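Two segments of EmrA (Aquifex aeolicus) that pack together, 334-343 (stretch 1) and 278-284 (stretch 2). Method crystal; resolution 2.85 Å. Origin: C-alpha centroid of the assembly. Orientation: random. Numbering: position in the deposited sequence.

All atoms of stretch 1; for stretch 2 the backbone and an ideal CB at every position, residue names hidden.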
ATOM      1  N   SER A 334      27.170 -29.153  17.780  1.00 45.25           N
ATOM      2  CA  SER A 334      26.838 -27.881  18.408  1.00 41.96           C
ATOM      3  C   SER A 334      27.805 -27.534  19.529  1.00 35.92           C
ATOM      4  O   SER A 334      27.745 -26.451  20.092  1.00 49.20           O
ATOM      5  CB  SER A 334      25.413 -27.907  18.950  1.00 36.92           C
ATOM      6  OG  SER A 334      25.392 -28.438  20.260  1.00 53.39           O
ATOM      7  N   LEU A 335      28.698 -28.461  19.850  1.00 41.90           N
ATOM      8  CA  LEU A 335      29.657 -28.255  20.933  1.00 37.68           C
ATOM      9  C   LEU A 335      31.014 -27.717  20.488  1.00 37.90           C
ATOM     10  O   LEU A 335      31.810 -27.317  21.331  1.00 38.96           O
ATOM     11  CB  LEU A 335      29.900 -29.562  21.676  1.00 51.09           C
ATOM     12  CG  LEU A 335      28.822 -30.147  22.575  1.00 43.23           C
ATOM     13  CD1 LEU A 335      29.333 -31.470  23.042  1.00 48.28           C
ATOM     14  CD2 LEU A 335      28.580 -29.236  23.744  1.00 45.85           C
ATOM     15  N   LEU A 336      31.290 -27.740  19.182  1.00 23.18           N
ATOM     16  CA  LEU A 336      32.596 -27.333  18.675  1.00 34.10           C
ATOM     17  C   LEU A 336      32.771 -25.804  18.544  1.00 43.29           C
ATOM     18  O   LEU A 336      31.829 -25.086  18.212  1.00 46.04           O
ATOM     19  CB  LEU A 336      32.839 -27.996  17.324  1.00 34.10           C
ATOM     20  CG  LEU A 336      32.656 -29.514  17.250  1.00 31.25           C
ATOM     21  CD1 LEU A 336      32.566 -29.917  15.808  1.00 25.21           C
ATOM     22  CD2 LEU A 336      33.814 -30.245  17.880  1.00 21.99           C
ATOM     23  N   ARG A 337      33.986 -25.330  18.819  1.00 34.87           N
ATOM     24  CA  ARG A 337      34.405 -23.926  18.653  1.00 29.56           C
ATOM     25  C   ARG A 337      35.672 -23.855  17.766  1.00 35.30           C
ATOM     26  O   ARG A 337      36.565 -24.693  17.896  1.00 35.73           O
ATOM     27  CB  ARG A 337      34.707 -23.280  20.014  1.00 29.37           C
ATOM     28  CG  ARG A 337      33.532 -22.718  20.838  1.00 31.49           C
ATOM     29  CD  ARG A 337      32.288 -23.521  20.634  1.00 51.92           C
ATOM     30  NE  ARG A 337      31.227 -23.151  21.566  1.00 76.21           N
ATOM     31  CZ  ARG A 337      30.004 -23.679  21.548  1.00 58.71           C
ATOM     32  NH1 ARG A 337      29.688 -24.598  20.645  1.00 41.16           N
ATOM     33  NH2 ARG A 337      29.098 -23.286  22.434  1.00 65.14           N
ATOM     34  N   VAL A 338      35.771 -22.874  16.873  1.00 34.85           N
ATOM     35  CA  VAL A 338      36.998 -22.724  16.078  1.00 33.15           C
ATOM     36  C   VAL A 338      38.205 -22.546  16.991  1.00 36.93           C
ATOM     37  O   VAL A 338      38.157 -21.741  17.910  1.00 42.41           O
ATOM     38  CB  VAL A 338      36.956 -21.505  15.112  1.00 30.17           C
ATOM     39  CG1 VAL A 338      38.343 -21.198  14.618  1.00 21.45           C
ATOM     40  CG2 VAL A 338      36.033 -21.758  13.933  1.00 26.10           C
ATOM     41  N   GLY A 339      39.273 -23.302  16.754  1.00 28.23           N
ATOM     42  CA  GLY A 339      40.486 -23.117  17.521  1.00 23.05           C
ATOM     43  C   GLY A 339      40.779 -24.174  18.568  1.00 32.97           C
ATOM     44  O   GLY A 339      41.873 -24.217  19.162  1.00 31.89           O
ATOM     45  N   MET A 340      39.800 -25.038  18.812  1.00 33.10           N
ATOM     46  CA  MET A 340      39.956 -26.088  19.808  1.00 20.14           C
ATOM     47  C   MET A 340      41.049 -27.074  19.408  1.00 22.85           C
ATOM     48  O   MET A 340      41.166 -27.450  18.242  1.00 38.79           O
ATOM     49  CB  MET A 340      38.633 -26.826  20.019  1.00 33.35           C
ATOM     50  CG  MET A 340      37.694 -26.150  21.004  1.00 35.13           C
ATOM     51  SD  MET A 340      36.184 -27.093  21.285  1.00 34.88           S
ATOM     52  CE  MET A 340      35.958 -27.857  19.681  1.00 39.07           C
ATOM     53  N   GLY A 341      41.841 -27.492  20.389  1.00 23.48           N
ATOM     54  CA  GLY A 341      42.867 -28.493  20.176  1.00 35.33           C
ATOM     55  C   GLY A 341      42.592 -29.784  20.933  1.00 40.20           C
ATOM     56  O   GLY A 341      41.541 -29.964  21.548  1.00 49.22           O
ATOM     57  N   GLY A 342      43.557 -30.686  20.893  1.00 43.58           N
ATOM     58  CA  GLY A 342      43.407 -31.987  21.506  1.00 37.92           C
ATOM     59  C   GLY A 342      44.336 -32.993  20.865  1.00 32.52           C
ATOM     60  O   GLY A 342      45.462 -32.667  20.528  1.00 45.83           O
ATOM     61  N   GLU A 343      43.847 -34.210  20.674  1.00 39.55           N
ATOM     62  CA  GLU A 343      44.683 -35.318  20.241  1.00 34.36           C
ATOM     63  C   GLU A 343      43.926 -36.074  19.193  1.00 32.72           C
ATOM     64  O   GLU A 343      42.698 -36.176  19.289  1.00 35.36           O
ATOM     65  CB  GLU A 343      45.028 -36.212  21.420  1.00 34.16           C
ATOM     66  CG  GLU A 343      46.127 -37.213  21.167  1.00 63.98           C
ATOM     67  CD  GLU A 343      46.650 -37.814  22.467  1.00 89.40           C
ATOM     68  OE1 GLU A 343      47.551 -37.193  23.077  1.00 88.11           O
ATOM     69  OE2 GLU A 343      46.154 -38.893  22.879  1.00 78.30           O
ATOM     70  N   UNK A 278      38.998 -38.177  17.406  1.00 33.83           N
ATOM     71  CA  UNK A 278      39.405 -36.896  17.952  1.00 35.29           C
ATOM     72  C   UNK A 278      38.991 -36.721  19.397  1.00 34.95           C
ATOM     73  O   UNK A 278      37.836 -36.920  19.744  1.00 39.30           O
ATOM     74  CB  UNK A 278      38.822 -35.760  17.109  1.00 35.29           C
ATOM     75  N   UNK A 279      39.938 -36.330  20.237  1.00 32.46           N
ATOM     76  CA  UNK A 279      39.632 -36.012  21.618  1.00 21.53           C
ATOM     77  C   UNK A 279      40.077 -34.596  21.910  1.00 38.46           C
ATOM     78  O   UNK A 279      41.268 -34.307  21.987  1.00 47.01           O
ATOM     79  CB  UNK A 279      40.300 -37.002  22.575  1.00 21.53           C
ATOM     80  N   UNK A 280      39.105 -33.715  22.080  1.00 40.75           N
ATOM     81  CA  UNK A 280      39.370 -32.317  22.365  1.00 28.85           C
ATOM     82  C   UNK A 280      39.519 -32.087  23.863  1.00 30.70           C
ATOM     83  O   UNK A 280      38.758 -32.616  24.670  1.00 36.80           O
ATOM     84  CB  UNK A 280      38.253 -31.437  21.800  1.00 28.85           C
ATOM     85  N   UNK A 281      40.479 -31.269  24.242  1.00 35.75           N
ATOM     86  CA  UNK A 281      40.696 -31.016  25.656  1.00 32.38           C
ATOM     87  C   UNK A 281      39.458 -30.449  26.328  1.00 34.13           C
ATOM     88  O   UNK A 281      39.200 -30.718  27.502  1.00 52.53           O
ATOM     89  CB  UNK A 281      41.875 -30.059  25.845  1.00 32.38           C
ATOM     90  N   UNK A 282      38.685 -29.668  25.583  1.00 51.16           N
ATOM     91  CA  UNK A 282      37.473 -29.073  26.135  1.00 40.84           C
ATOM     92  C   UNK A 282      36.439 -30.129  26.514  1.00 45.48           C
ATOM     93  O   UNK A 282      35.633 -29.923  27.418  1.00 45.44           O
ATOM     94  CB  UNK A 282      36.867 -28.091  25.131  1.00 40.84           C
ATOM     95  N   UNK A 283      36.453 -31.265  25.830  1.00 48.21           N
ATOM     96  CA  UNK A 283      35.428 -32.273  26.083  1.00 43.32           C
ATOM     97  C   UNK A 283      36.011 -33.667  26.295  1.00 33.49           C
ATOM     98  O   UNK A 283      36.074 -34.477  25.375  1.00 30.34           O
ATOM     99  CB  UNK A 283      34.435 -32.305  24.920  1.00 43.32           C
ATOM    100  N   UNK A 284      36.445 -33.935  27.525  1.00 40.97           N
ATOM    101  CA  UNK A 284      37.055 -35.183  27.996  1.00 48.54           C
ATOM    102  C   UNK A 284      36.167 -36.405  27.805  1.00 45.72           C
ATOM    103  O   UNK A 284      36.687 -37.496  27.560  1.00 50.55           O
ATOM    104  CB  UNK A 284      37.415 -35.053  29.477  1.00 48.54           C
TER

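Position 278 is in a strand, with phi/psi of -119/130. Its CA-to-CB bond points sideways, and the ideal CB lies 4.5 Å from E343 O. Stretch 1 offers little else here, so a beta-branched or other apolar residue would suit the strand, but many others would fit. The residue is V278, with chi1 in the t rotamer. Its backbone also meets stretch 1, CA lying 3.6 Å from E343 O.

Position 279 pairs with E343 in an antiparallel, hydrogen-bonded bridge. Its N donates to E343 O at 2.9 Å, and E343 N donates to its O at 2.9 Å. These bonds are backbone only and do not select a side chain. CB is on the same face of the sheet as the side chain of E343, but E343 OE2 is 6.2 Å from the ideal CB of 279. A long basic or polar residue could suit, and the geometry demands none. The residue is R279. Its NH1 stays 5.1 Å from E343 OE2, and no salt bridge forms.

Position 280 forms the non-hydrogen-bonded pair with G342, the CA atoms 4.1 Å apart. The close approach depends on G342 having no side chain: an ideal CB on G342 would clash, 2.1 Å from 279 O and 2.8 Å from 280 CA. The CA of 280 also makes a CA-H...O contact with G341 O at 3.3 Å. Its CB points sideways, 4.8 Å from M340 CE, and the side chain of L336 lies beyond. A medium or large apolar residue would suit; leucine, isoleucine and methionine are all reasonable. The residue is L280. Its CD1 reaches L336 CD2 at 3.6 Å and M340 CE at 3.4 Å, joining two side chains of stretch 1.

Position 281 follows the strand and is the second residue of a type I turn from 280 to 283. Its N donates to G341 O at 3.2 Å. CB points sideways, beside a stretch of glycine backbone. Aspartate, glutamate, serine or proline is common at this place in such turns, but proline would lack the N-H used here. The residue is D281. Its OD1 comes within 3.7 Å of G342 CA.

Position 282 is the third residue of the turn. CB points toward stretch 1, 4.0 Å from M340 SD. A small apolar residue is enough to touch the sulfur. The residue is A282, whose CB lies 4.1 Å from M340 SD.

Position 283 closes the turn, its N donating to the O of 280 at 2.9 Å. CB points toward stretch 1 but has nothing of it within 5.5 Å. A long side chain could cross the gap to L335 and M340, and L335 O offers an acceptor. An aromatic residue with a polar end fits well. The residue is Y283. Its OH donates to L335 O at 2.7 Å, CE2 packs on L335 CB at 3.8 Å, and M340 SD lies obliquely to the ring, 3.9 Å from CE2.

Position 284 is out of reach. Its phi of -58° allows proline, among others. The residue is P284.

Stretch 2 (278-284) VRLDAYP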
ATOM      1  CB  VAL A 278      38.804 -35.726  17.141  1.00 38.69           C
ATOM      2  CG1 VAL A 278      39.465 -34.423  17.537  1.00 20.81           C
ATOM      3  CG2 VAL A 278      38.957 -35.967  15.652  1.00 32.35           C
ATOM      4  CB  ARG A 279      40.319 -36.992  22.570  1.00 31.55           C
ATOM      5  CG  ARG A 279      40.153 -38.454  22.182  1.00 47.57           C
ATOM      6  CD  ARG A 279      40.948 -39.355  23.094  1.00 53.09           C
ATOM      7  NE  ARG A 279      40.491 -39.217  24.470  1.00 67.87           N
ATOM      8  CZ  ARG A 279      41.016 -39.861  25.503  1.00 53.14           C
ATOM      9  NH1 ARG A 279      42.033 -40.693  25.320  1.00 50.85           N
ATOM     10  NH2 ARG A 279      40.521 -39.665  26.716  1.00 52.02           N
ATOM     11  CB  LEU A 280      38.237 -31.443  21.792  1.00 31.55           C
ATOM     12  CG  LEU A 280      38.007 -31.737  20.302  1.00 31.46           C
ATOM     13  CD1 LEU A 280      36.692 -31.188  19.789  1.00 16.82           C
ATOM     14  CD2 LEU A 280      39.163 -31.218  19.487  1.00 30.07           C
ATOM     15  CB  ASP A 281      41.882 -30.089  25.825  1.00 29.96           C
ATOM     16  CG  ASP A 281      43.124 -30.616  25.111  1.00 52.95           C
ATOM     17  OD1 ASP A 281      43.375 -31.852  25.157  1.00 55.57           O
ATOM     18  OD2 ASP A 281      43.839 -29.797  24.495  1.00 47.55           O
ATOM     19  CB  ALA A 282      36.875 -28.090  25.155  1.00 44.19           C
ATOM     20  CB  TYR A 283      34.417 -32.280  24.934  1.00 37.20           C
ATOM     21  CG  TYR A 283      33.800 -30.923  24.689  1.00 60.00           C
ATOM     22  CD1 TYR A 283      33.071 -30.275  25.689  1.00 55.95           C
ATOM     23  CD2 TYR A 283      33.952 -30.282  23.460  1.00 48.64           C
ATOM     24  CE1 TYR A 283      32.510 -29.031  25.473  1.00 51.86           C
ATOM     25  CE2 TYR A 283      33.384 -29.041  23.227  1.00 40.98           C
ATOM     26  CZ  TYR A 283      32.667 -28.418  24.236  1.00 62.28           C
ATOM     27  OH  TYR A 283      32.106 -27.178  24.006  1.00 58.73           O
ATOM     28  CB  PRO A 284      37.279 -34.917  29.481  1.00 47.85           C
ATOM     29  CG  PRO A 284      37.475 -33.453  29.550  1.00 56.68           C
ATOM     30  CD  PRO A 284      36.518 -32.876  28.543  1.00 40.11           C
TER
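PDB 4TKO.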